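Local coordinates for substrate-binding protein (Synechococcus sp., PDB 6WPN), which probably binds a sugar or oligosaccharide in the periplasm of a marine cyanobacterium and hands it on for uptake, at residues Ser146-Gly150 with Asp151-Gln155; Glu266-Arg269 with Ser270-Thr273; Val315-Ala318 with Leu319-Asn323; Gln400-Leu404 with Gly405-Ser409. One frame throughout, in Å; residues are numbered along the deposited sequence.

Overall arrangement
All four contacts are local, each spanning one strand end, helix turn or helix end. Interactions 1 and 2 are neighbours, their centres about 16 Å apart: strand 137-149 and helix 265-274 meet where Leu-147 CD1 lies 4.0 Å from Ile-271 CD1. Interaction 3 is the most buried, on the other side of the chain's centre from interaction 1 and about 42 Å from it between centres, with mostly buried side chains and a threonine hydroxyl that closes the helix. Interaction 4 sits farthest from the chain's centre, about 27 Å from it between centres, with several exposed residues. The chemistry follows position: an asparagine cap in interaction 1, a ring face in interaction 2, aliphatic packing in interaction 3, and backbone capping beside a charged side chain in interaction 4.

Interaction 1. Residues Ser146-Gly150 with Asp151-Gln155; sequences SLVNG and DLLRQ
Asn-149 OD1 accepts a hydrogen bond from Leu-152 N at 2.9 Å, the capping bond of a strand-to-helix junction in which Asn-149 ends strand 137-149 and is the N-cap of helix 150-155. The bond is fairly straight at the hydrogen (159°), although the donor stands above the plane of the amide carbonyl. CG of Asn-149 is anti to its own backbone N (chi1 -173°), which carries the amide to the start of the first helical turn, where Asp-151 N also lies 3.0 Å from OD1. The amide thereby covers the leucine at the same time, CG of Asn-149 lying 3.7 Å from CG of Leu-152. With an alanine here, Leu-152 N would probably lose its side-chain acceptor, and a gap would open beside the leucine branch. Backbone bonds take over from there: Leu-153 N donates to Asn-149 O and Arg-154 N to Gly-150 O. On the strand, Val-148 and Asn-149 bond through their backbones to Thr-283 and Ala-259, so the cap is set in the sheet. In the apolar packing, Leu-153 CD1 meets Val-148 CG1 at 3.6 Å, the two side chains crossing at about a right angle; Tyr-171 and Ile-175 of helix 168-179 also touch this leucine. One turn along, Arg-154 bends at chi3 and forms a salt bridge to Asp-151, NH2 to OD1 2.8 Å; the hydrogen-bond part is weak, bent to 120° at the hydrogen.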
loop_
_atom_site.group_PDB
_atom_site.type_symbol
_atom_site.label_atom_id
_atom_site.label_comp_id
_atom_site.label_asym_id
_atom_site.label_seq_id
_atom_site.Cartn_x
_atom_site.Cartn_y
_atom_site.Cartn_z
ATOM N N SER A 146 -7.525 10.286 3.489
ATOM C CA SER A 146 -8.222 11.042 2.453
ATOM C C SER A 146 -7.770 12.495 2.544
ATOM O O SER A 146 -8.106 13.192 3.504
ATOM C CB SER A 146 -9.738 10.936 2.606
ATOM O OG SER A 146 -10.195 9.625 2.331
ATOM N N LEU A 147 -6.966 12.935 1.580
ATOM C CA LEU A 147 -6.616 14.348 1.475
ATOM C C LEU A 147 -7.729 15.078 0.731
ATOM O O LEU A 147 -7.945 14.844 -0.461
ATOM C CB LEU A 147 -5.271 14.514 0.778
ATOM C CG LEU A 147 -4.112 13.773 1.450
ATOM C CD1 LEU A 147 -2.795 14.060 0.740
ATOM C CD2 LEU A 147 -4.018 14.135 2.924
ATOM N N VAL A 148 -8.460 15.943 1.432
ATOM C CA VAL A 148 -9.672 16.561 0.903
ATOM C C VAL A 148 -9.406 18.029 0.599
ATOM O O VAL A 148 -8.977 18.787 1.479
ATOM C CB VAL A 148 -10.843 16.408 1.887
ATOM C CG1 VAL A 148 -12.040 17.209 1.420
ATOM C CG2 VAL A 148 -11.199 14.941 2.030
ATOM N N ASN A 149 -9.681 18.432 -0.639
ATOM C CA ASN A 149 -9.628 19.837 -1.032
ATOM C C ASN A 149 -10.884 20.527 -0.512
ATOM O O ASN A 149 -11.957 20.428 -1.115
ATOM C CB ASN A 149 -9.507 19.963 -2.545
ATOM C CG ASN A 149 -9.273 21.392 -2.998
ATOM O OD1 ASN A 149 -9.984 22.311 -2.599
ATOM N ND2 ASN A 149 -8.270 21.582 -3.845
ATOM N N GLY A 150 -10.751 21.241 0.609
ATOM C CA GLY A 150 -11.910 21.867 1.224
ATOM C C GLY A 150 -12.491 22.987 0.390
ATOM O O GLY A 150 -13.684 23.289 0.483
ATOM N N ASP A 151 -11.663 23.620 -0.435
ATOM C CA ASP A 151 -12.165 24.704 -1.264
ATOM C C ASP A 151 -13.079 24.180 -2.371
ATOM O O ASP A 151 -14.080 24.822 -2.713
ATOM C CB ASP A 151 -11.002 25.495 -1.839
ATOM C CG ASP A 151 -11.466 26.671 -2.631
ATOM O OD1 ASP A 151 -11.667 27.756 -2.036
ATOM O OD2 ASP A 151 -11.678 26.489 -3.842
ATOM N N LEU A 152 -12.743 23.025 -2.957
ATOM C CA LEU A 152 -13.636 22.410 -3.933
ATOM C C LEU A 152 -14.944 21.974 -3.285
ATOM O O LEU A 152 -16.001 22.044 -3.921
ATOM C CB LEU A 152 -12.956 21.217 -4.614
ATOM C CG LEU A 152 -11.845 21.493 -5.632
ATOM C CD1 LEU A 152 -11.254 20.196 -6.171
ATOM C CD2 LEU A 152 -12.369 22.343 -6.779
ATOM N N LEU A 153 -14.901 21.543 -2.023
ATOM C CA LEU A 153 -16.124 21.136 -1.340
ATOM C C LEU A 153 -17.078 22.313 -1.185
ATOM O O LEU A 153 -18.280 22.190 -1.448
ATOM C CB LEU A 153 -15.799 20.545 0.031
ATOM C CG LEU A 153 -15.248 19.125 0.107
ATOM C CD1 LEU A 153 -15.292 18.662 1.547
ATOM C CD2 LEU A 153 -16.039 18.183 -0.786
ATOM N N ARG A 154 -16.561 23.467 -0.754
ATOM C CA ARG A 154 -17.417 24.645 -0.638
ATOM C C ARG A 154 -17.970 25.080 -1.995
ATOM O O ARG A 154 -19.124 25.520 -2.087
ATOM C CB ARG A 154 -16.655 25.796 0.021
ATOM C CG ARG A 154 -16.455 25.651 1.530
ATOM C CD ARG A 154 -15.868 26.917 2.148
ATOM N NE ARG A 154 -14.462 27.113 1.795
ATOM C CZ ARG A 154 -14.038 27.907 0.815
ATOM N NH1 ARG A 154 -14.907 28.580 0.072
ATOM N NH2 ARG A 154 -12.736 28.019 0.570
ATOM N N GLN A 155 -17.167 24.966 -3.061
ATOM C CA GLN A 155 -17.666 25.272 -4.401
ATOM C C GLN A 155 -18.791 24.320 -4.804
ATOM O O GLN A 155 -19.741 24.729 -5.477
ATOM C CB GLN A 155 -16.510 25.224 -5.417
ATOM C CG GLN A 155 -16.917 25.623 -6.831
ATOM C CD GLN A 155 -15.749 25.633 -7.800
ATOM O OE1 GLN A 155 -14.644 25.193 -7.442
ATOM N NE2 GLN A 155 -15.975 26.074 -9.015
#

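Interaction 2. Residues Glu266-Arg269 with Ser270-Thr273; sequences EFLR and SIQT
Phe-267 O is gripped by two donors of the next helical turn, Ser-270 OG at 2.8 Å and Ile-271 N at 3.0 Å. The serine hydroxyl is held in the crowded position between its backbone N and carbonyl carbon (chi1 54°), which folds it back onto the helix, and its OG also comes within 3.1 Å of Phe-267 CD1. Further bonds of the i to i+4 kind, Gln-272 N to Leu-268 O and Thr-273 N to Arg-269 O, continue the helix, and Thr-273 OG1 donates to Ser-270 O at 2.9 Å, repeating the serine's backward fold one turn on.

The apolar contact is a CH-pi one. Ile-271 CG1 lies over a face of the Phe-267 ring, 3.9 Å from its centroid and 29° off the normal, while CD1 of the same isoleucine lies close to CE2 of the ring, 3.3 Å. Replacing the phenylalanine by an alanine is likely to remove the ring face under Ile-271 CG1 and open a gap beside its CD1.

Among polar side chains, the bond from Arg-269 NH1 to Gln-272 OE1 is weak, and doubtful because the arginine has a second conformer. The glutamine is more firmly tied through NE2 to Gln-363 OE1 and Ala-360 O.

Helix 265-274 is thus wedged between neighbours: Phe-267 and Ile-271 face helix 246-254, Leu-268 and Gln-272 face helix 359-374, and Leu-268 also reaches Thr-282 and Pro-284 of strand 282-285.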
loop_
_atom_site.group_PDB
_atom_site.type_symbol
_atom_site.label_atom_id
_atom_site.label_comp_id
_atom_site.label_asym_id
_atom_site.label_seq_id
_atom_site.Cartn_x
_atom_site.Cartn_y
_atom_site.Cartn_z
ATOM N N GLU A 266 3.293 11.745 4.066
ATOM C CA GLU A 266 4.555 12.139 3.450
ATOM C C GLU A 266 4.319 12.897 2.155
ATOM O O GLU A 266 5.023 13.874 1.857
ATOM C CB GLU A 266 5.416 10.910 3.180
ATOM C CG GLU A 266 6.704 11.169 2.402
ATOM C CD GLU A 266 7.776 11.893 3.211
ATOM O OE1 GLU A 266 7.514 12.252 4.380
ATOM O OE2 GLU A 266 8.893 12.102 2.684
ATOM N N PHE A 267 3.333 12.471 1.373
ATOM C CA PHE A 267 3.038 13.201 0.157
ATOM C C PHE A 267 2.450 14.576 0.442
ATOM O O PHE A 267 2.539 15.468 -0.409
ATOM C CB PHE A 267 2.089 12.397 -0.721
ATOM C CG PHE A 267 1.780 13.072 -2.001
ATOM C CD1 PHE A 267 2.791 13.340 -2.905
ATOM C CD2 PHE A 267 0.492 13.474 -2.296
ATOM C CE1 PHE A 267 2.524 13.983 -4.087
ATOM C CE2 PHE A 267 0.217 14.112 -3.486
ATOM C CZ PHE A 267 1.233 14.377 -4.374
ATOM N N LEU A 268 1.873 14.772 1.629
ATOM C CA LEU A 268 1.332 16.080 1.975
ATOM C C LEU A 268 2.422 17.144 2.035
ATOM O O LEU A 268 2.169 18.304 1.691
ATOM C CB LEU A 268 0.567 15.993 3.297
ATOM C CG LEU A 268 -0.263 17.198 3.750
ATOM C CD1 LEU A 268 -1.080 17.789 2.606
ATOM C CD2 LEU A 268 -1.168 16.785 4.900
ATOM N N ARG A 269 3.639 16.779 2.451
ATOM C CA ARG A 269 4.711 17.770 2.520
ATOM C C ARG A 269 5.154 18.205 1.128
ATOM O O ARG A 269 5.495 19.375 0.919
ATOM C CB ARG A 269 5.898 17.226 3.317
ATOM C CG ARG A 269 7.053 18.222 3.481
ATOM C CD ARG A 269 6.759 19.305 4.531
ATOM N NE ARG A 269 7.025 18.849 5.897
ATOM C CZ ARG A 269 6.824 19.579 6.992
ATOM N NH1 ARG A 269 6.346 20.813 6.897
ATOM N NH2 ARG A 269 7.097 19.072 8.187
ATOM N N SER A 270 5.155 17.286 0.158
ATOM C CA SER A 270 5.498 17.678 -1.204
ATOM C C SER A 270 4.382 18.495 -1.842
ATOM O O SER A 270 4.655 19.365 -2.676
ATOM C CB SER A 270 5.829 16.448 -2.051
ATOM O OG SER A 270 4.782 15.503 -2.004
ATOM N N ILE A 271 3.129 18.249 -1.454
ATOM C CA ILE A 271 2.042 19.130 -1.871
ATOM C C ILE A 271 2.268 20.529 -1.319
ATOM O O ILE A 271 2.044 21.531 -2.010
ATOM C CB ILE A 271 0.683 18.567 -1.414
ATOM C CG1 ILE A 271 0.363 17.262 -2.131
ATOM C CG2 ILE A 271 -0.431 19.584 -1.641
ATOM C CD1 ILE A 271 -0.959 16.659 -1.686
ATOM N N GLN A 272 2.694 20.620 -0.055
ATOM C CA GLN A 272 2.943 21.921 0.553
ATOM C C GLN A 272 3.973 22.705 -0.242
ATOM O O GLN A 272 3.811 23.909 -0.464
ATOM C CB GLN A 272 3.406 21.755 2.000
ATOM C CG GLN A 272 2.314 21.333 2.962
ATOM C CD GLN A 272 2.828 21.112 4.373
ATOM O OE1 GLN A 272 4.020 21.249 4.643
ATOM N NE2 GLN A 272 1.923 20.788 5.285
ATOM N N THR A 273 5.035 22.035 -0.693
ATOM C CA THR A 273 6.087 22.720 -1.435
ATOM C C THR A 273 5.699 22.940 -2.893
ATOM O O THR A 273 5.950 24.015 -3.447
ATOM C CB THR A 273 7.391 21.925 -1.349
ATOM O OG1 THR A 273 7.191 20.614 -1.893
ATOM C CG2 THR A 273 7.844 21.794 0.095
#

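Interaction 3. Residues Val315-Ala318 with Leu319-Asn323; sequences VELA and LFLTN
Leu-319 packs back onto Val-315, one turn earlier in helix 311-321. Its CB lies 3.4 Å from Val-315 O, the carbonyl that also accepts from Leu-319 N, and CG comes to 3.2 Å from the same oxygen. At the end of the branch CD1 meets Val-315 CG1 at 3.8 Å, the two side chains lying side by side and pointing the same way. CG stands beside the leucine's own backbone N (chi1 -69°), a position that turns the branch back along the helix toward the valine. Beyond the pair, Pro-112, Tyr-119 and Ile-137 cover the leucine, and Leu-110 and Leu-111 cover the valine.

A second i to i+4 pair repeats the packing on another face: Leu-317 CD1 touches Leu-321 CG at 4.0 Å, with the branches running at a slant to one another, and Leu-321 also presses on Leu-302 of strand 295-303. Backbone bonds to Val-315, Glu-316 and Leu-317 carbonyls hold these turns, the one from Leu-321 N to Leu-317 O being nearly straight at 164°.

The helix ends at Thr-322, the first residue to leave helical geometry. Its backbone N makes weak bonds to Ala-318 O and Leu-319 O, whereas its OG1 donates to Ala-318 O at 2.7 Å, giving that carbonyl a second, side-chain donor; the hydroxyl is also hydrogen-bonded to Tyr-119 OH. Asn-323 OD1 then accepts from Asn-326 N, the classical bond of an asparagine N-cap opening helix 324-334, so that a short turn joins the two successive helices.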
loop_
_atom_site.group_PDB
_atom_site.type_symbol
_atom_site.label_atom_id
_atom_site.label_comp_id
_atom_site.label_asym_id
_atom_site.label_seq_id
_atom_site.Cartn_x
_atom_site.Cartn_y
_atom_site.Cartn_z
ATOM N N VAL A 315 19.937 -11.883 8.701
ATOM C CA VAL A 315 18.962 -11.699 9.771
ATOM C C VAL A 315 19.392 -10.564 10.692
ATOM O O VAL A 315 18.564 -9.758 11.136
ATOM C CB VAL A 315 18.757 -13.018 10.540
ATOM C CG1 VAL A 315 17.919 -12.781 11.792
ATOM C CG2 VAL A 315 18.102 -14.051 9.637
ATOM N N GLU A 316 20.693 -10.475 10.987
ATOM C CA GLU A 316 21.179 -9.380 11.822
ATOM C C GLU A 316 20.931 -8.029 11.163
ATOM O O GLU A 316 20.552 -7.063 11.836
ATOM C CB GLU A 316 22.668 -9.564 12.121
ATOM C CG GLU A 316 22.993 -10.783 12.967
ATOM C CD GLU A 316 24.202 -10.569 13.867
ATOM O OE1 GLU A 316 24.001 -10.343 15.080
ATOM O OE2 GLU A 316 25.347 -10.601 13.358
ATOM N N LEU A 317 21.130 -7.941 9.844
ATOM C CA LEU A 317 20.880 -6.684 9.149
ATOM C C LEU A 317 19.399 -6.333 9.166
ATOM O O LEU A 317 19.033 -5.184 9.434
ATOM C CB LEU A 317 21.402 -6.759 7.716
ATOM C CG LEU A 317 21.050 -5.582 6.796
ATOM C CD1 LEU A 317 21.619 -4.272 7.338
ATOM C CD2 LEU A 317 21.550 -5.842 5.384
ATOM N N ALA A 318 18.531 -7.313 8.902
ATOM C CA ALA A 318 17.098 -7.050 8.928
ATOM C C ALA A 318 16.641 -6.632 10.321
ATOM O O ALA A 318 15.749 -5.786 10.459
ATOM C CB ALA A 318 16.325 -8.279 8.450
ATOM N N LEU A 319 17.232 -7.222 11.368
ATOM C CA LEU A 319 16.907 -6.815 12.734
ATOM C C LEU A 319 17.441 -5.422 13.051
ATOM O O LEU A 319 16.784 -4.646 13.755
ATOM C CB LEU A 319 17.452 -7.834 13.736
ATOM C CG LEU A 319 16.785 -9.212 13.757
ATOM C CD1 LEU A 319 17.612 -10.206 14.558
ATOM C CD2 LEU A 319 15.389 -9.098 14.332
ATOM N N PHE A 320 18.629 -5.086 12.543
ATOM C CA PHE A 320 19.184 -3.753 12.764
ATOM C C PHE A 320 18.343 -2.683 12.082
ATOM O O PHE A 320 18.085 -1.623 12.665
ATOM C CB PHE A 320 20.633 -3.694 12.276
ATOM C CG PHE A 320 21.279 -2.343 12.439
ATOM C CD1 PHE A 320 21.763 -1.933 13.672
ATOM C CD2 PHE A 320 21.421 -1.492 11.353
ATOM C CE1 PHE A 320 22.365 -0.695 13.821
ATOM C CE2 PHE A 320 22.023 -0.254 11.496
ATOM C CZ PHE A 320 22.494 0.146 12.732
ATOM N N LEU A 321 17.918 -2.935 10.844
ATOM C CA LEU A 321 17.114 -1.951 10.128
ATOM C C LEU A 321 15.757 -1.752 10.782
ATOM O O LEU A 321 15.146 -0.689 10.629
ATOM C CB LEU A 321 16.932 -2.378 8.671
ATOM C CG LEU A 321 18.146 -2.243 7.752
ATOM C CD1 LEU A 321 17.888 -2.937 6.422
ATOM C CD2 LEU A 321 18.505 -0.780 7.541
ATOM N N THR A 322 15.273 -2.754 11.510
ATOM C CA THR A 322 13.938 -2.723 12.088
ATOM C C THR A 322 13.953 -2.622 13.610
ATOM O O THR A 322 12.945 -2.927 14.252
ATOM C CB THR A 322 13.155 -3.960 11.651
ATOM O OG1 THR A 322 13.808 -5.134 12.149
ATOM C CG2 THR A 322 13.085 -4.035 10.135
ATOM N N ASN A 323 15.057 -2.174 14.206
ATOM C CA ASN A 323 15.073 -2.041 15.655
ATOM C C ASN A 323 14.333 -0.768 16.059
ATOM O O ASN A 323 13.771 -0.055 15.222
ATOM C CB ASN A 323 16.507 -2.053 16.191
ATOM C CG ASN A 323 17.321 -0.838 15.765
ATOM O OD1 ASN A 323 16.804 0.108 15.168
ATOM N ND2 ASN A 323 18.608 -0.863 16.077
#

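Interaction 4. Residues Gln400-Leu404 with Gly405-Ser409; sequences QRAML and GQISS
Gln-406 N donates to Arg-401 O at 2.9 Å, nearly in line with the carbonyl bond (173° at the oxygen), and Gly-405 N donates to Ala-402 O at 3.1 Å from above the carbonyl plane. With a phi of 76° at Gly-405, a positive value that by itself favours glycine, these backbone bonds make a Schellman motif closing helix 388-403. Ile-407 N adds a weak third bond to Arg-401 O, and Arg-233 NH2 also donates to Ala-402 O. Where the chain returns past the last turn, Ala-402 CA lies 3.3 Å from Ile-407 O, a CA-H...O contact.

Side-chain packing is built on Ile-407. Its CD1 sits 3.9 Å above the plane of the Arg-401 guanidinium, offset toward the rim, and CG2 lies 3.8 Å from NH2 over the same flat group. CD1 and CG1 also touch the arginine CB, while CG1 approaches Ala-402 CB at 4.3 Å. Isoleucine CG1 takes the position between its backbone N and carbonyl carbon (chi1 59°), which lays it back over the helix.

Gln-406 brings its amide to two neighbours. OE1 comes near the guanidinium plane at its edge and lies 3.8 Å from Arg-401 CG; the Leu-404 and Gln-406 side chains lie side by side, CD1 of the first 3.7 Å from NE2 of the second. Arg-401 NH1 finds its polar partner in Gln-398 OE1. The chemistry implies an end fixed by capping bonds of the main chain, with the isoleucine's CD1 and CG2 lying over the flat face of the guanidinium and the arginine's NH1 bonded farther back along the helix.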
loop_
_atom_site.group_PDB
_atom_site.type_symbol
_atom_site.label_atom_id
_atom_site.label_comp_id
_atom_site.label_asym_id
_atom_site.label_seq_id
_atom_site.Cartn_x
_atom_site.Cartn_y
_atom_site.Cartn_z
ATOM N N GLN A 400 -12.390 -2.829 -16.952
ATOM C CA GLN A 400 -12.085 -1.788 -17.922
ATOM C C GLN A 400 -12.948 -1.918 -19.169
ATOM O O GLN A 400 -13.427 -0.913 -19.708
ATOM C CB GLN A 400 -10.602 -1.862 -18.271
ATOM C CG GLN A 400 -10.052 -0.673 -18.998
ATOM C CD GLN A 400 -8.537 -0.710 -19.040
ATOM O OE1 GLN A 400 -7.890 -1.095 -18.063
ATOM N NE2 GLN A 400 -7.962 -0.315 -20.175
ATOM N N ARG A 401 -13.174 -3.148 -19.634
ATOM C CA ARG A 401 -14.055 -3.356 -20.779
ATOM C C ARG A 401 -15.482 -2.923 -20.476
ATOM O O ARG A 401 -16.189 -2.446 -21.369
ATOM C CB ARG A 401 -14.039 -4.825 -21.200
ATOM C CG ARG A 401 -12.687 -5.343 -21.644
ATOM C CD ARG A 401 -12.774 -6.825 -21.918
ATOM N NE ARG A 401 -13.566 -7.099 -23.108
ATOM C CZ ARG A 401 -14.058 -8.294 -23.416
ATOM N NH1 ARG A 401 -13.853 -9.320 -22.604
ATOM N NH2 ARG A 401 -14.755 -8.461 -24.534
ATOM N N ALA A 402 -15.929 -3.097 -19.233
ATOM C CA ALA A 402 -17.288 -2.712 -18.883
ATOM C C ALA A 402 -17.425 -1.206 -18.713
ATOM O O ALA A 402 -18.472 -0.641 -19.050
ATOM C CB ALA A 402 -17.727 -3.426 -17.605
HETATM N N MSE A 403 -16.390 -0.544 -18.208
HETATM C CA MSE A 403 -16.423 0.901 -18.025
HETATM C C MSE A 403 -16.464 1.617 -19.365
HETATM O O MSE A 403 -17.158 2.621 -19.518
HETATM C CB MSE A 403 -15.214 1.371 -17.220
HETATM C CG MSE A 403 -15.286 1.039 -15.743
HETATM SE SE MSE A 403 -13.570 1.346 -14.884
HETATM C CE MSE A 403 -14.173 2.263 -13.267
ATOM N N LEU A 404 -15.716 1.097 -20.336
ATOM C CA LEU A 404 -15.707 1.669 -21.675
ATOM C C LEU A 404 -16.952 1.319 -22.479
ATOM O O LEU A 404 -17.062 1.739 -23.637
ATOM C CB LEU A 404 -14.459 1.210 -22.433
ATOM C CG LEU A 404 -13.123 1.757 -21.928
ATOM C CD1 LEU A 404 -11.955 1.080 -22.631
ATOM C CD2 LEU A 404 -13.067 3.261 -22.134
ATOM N N GLY A 405 -17.890 0.575 -21.895
ATOM C CA GLY A 405 -19.105 0.217 -22.593
ATOM C C GLY A 405 -18.962 -0.872 -23.629
ATOM O O GLY A 405 -19.839 -1.010 -24.486
ATOM N N GLN A 406 -17.882 -1.656 -23.588
ATOM C CA GLN A 406 -17.728 -2.733 -24.561
ATOM C C GLN A 406 -18.513 -3.974 -24.155
ATOM O O GLN A 406 -18.944 -4.737 -25.023
ATOM C CB GLN A 406 -16.248 -3.074 -24.745
ATOM C CG GLN A 406 -15.425 -1.925 -25.309
ATOM C CD GLN A 406 -13.935 -2.095 -25.075
ATOM O OE1 GLN A 406 -13.480 -3.150 -24.630
ATOM N NE2 GLN A 406 -13.171 -1.043 -25.347
ATOM N N ILE A 407 -18.691 -4.197 -22.853
ATOM C CA ILE A 407 -19.505 -5.283 -22.323
ATOM C C ILE A 407 -20.249 -4.758 -21.098
ATOM O O ILE A 407 -19.965 -3.671 -20.590
ATOM C CB ILE A 407 -18.668 -6.527 -21.948
ATOM C CG1 ILE A 407 -17.615 -6.170 -20.895
ATOM C CG2 ILE A 407 -17.988 -7.122 -23.171
ATOM C CD1 ILE A 407 -16.758 -7.337 -20.476
ATOM N N SER A 408 -21.209 -5.547 -20.623
ATOM C CA SER A 408 -21.922 -5.213 -19.402
ATOM C C SER A 408 -21.085 -5.575 -18.174
ATOM O O SER A 408 -20.084 -6.297 -18.259
ATOM C CB SER A 408 -23.259 -5.941 -19.340
ATOM O OG SER A 408 -23.054 -7.301 -19.029
ATOM N N SER A 409 -21.521 -5.064 -17.016
ATOM C CA SER A 409 -20.830 -5.336 -15.757
ATOM C C SER A 409 -20.835 -6.823 -15.427
ATOM O O SER A 409 -19.798 -7.392 -15.067
ATOM C CB SER A 409 -21.490 -4.554 -14.619
ATOM O OG SER A 409 -21.547 -3.168 -14.897
#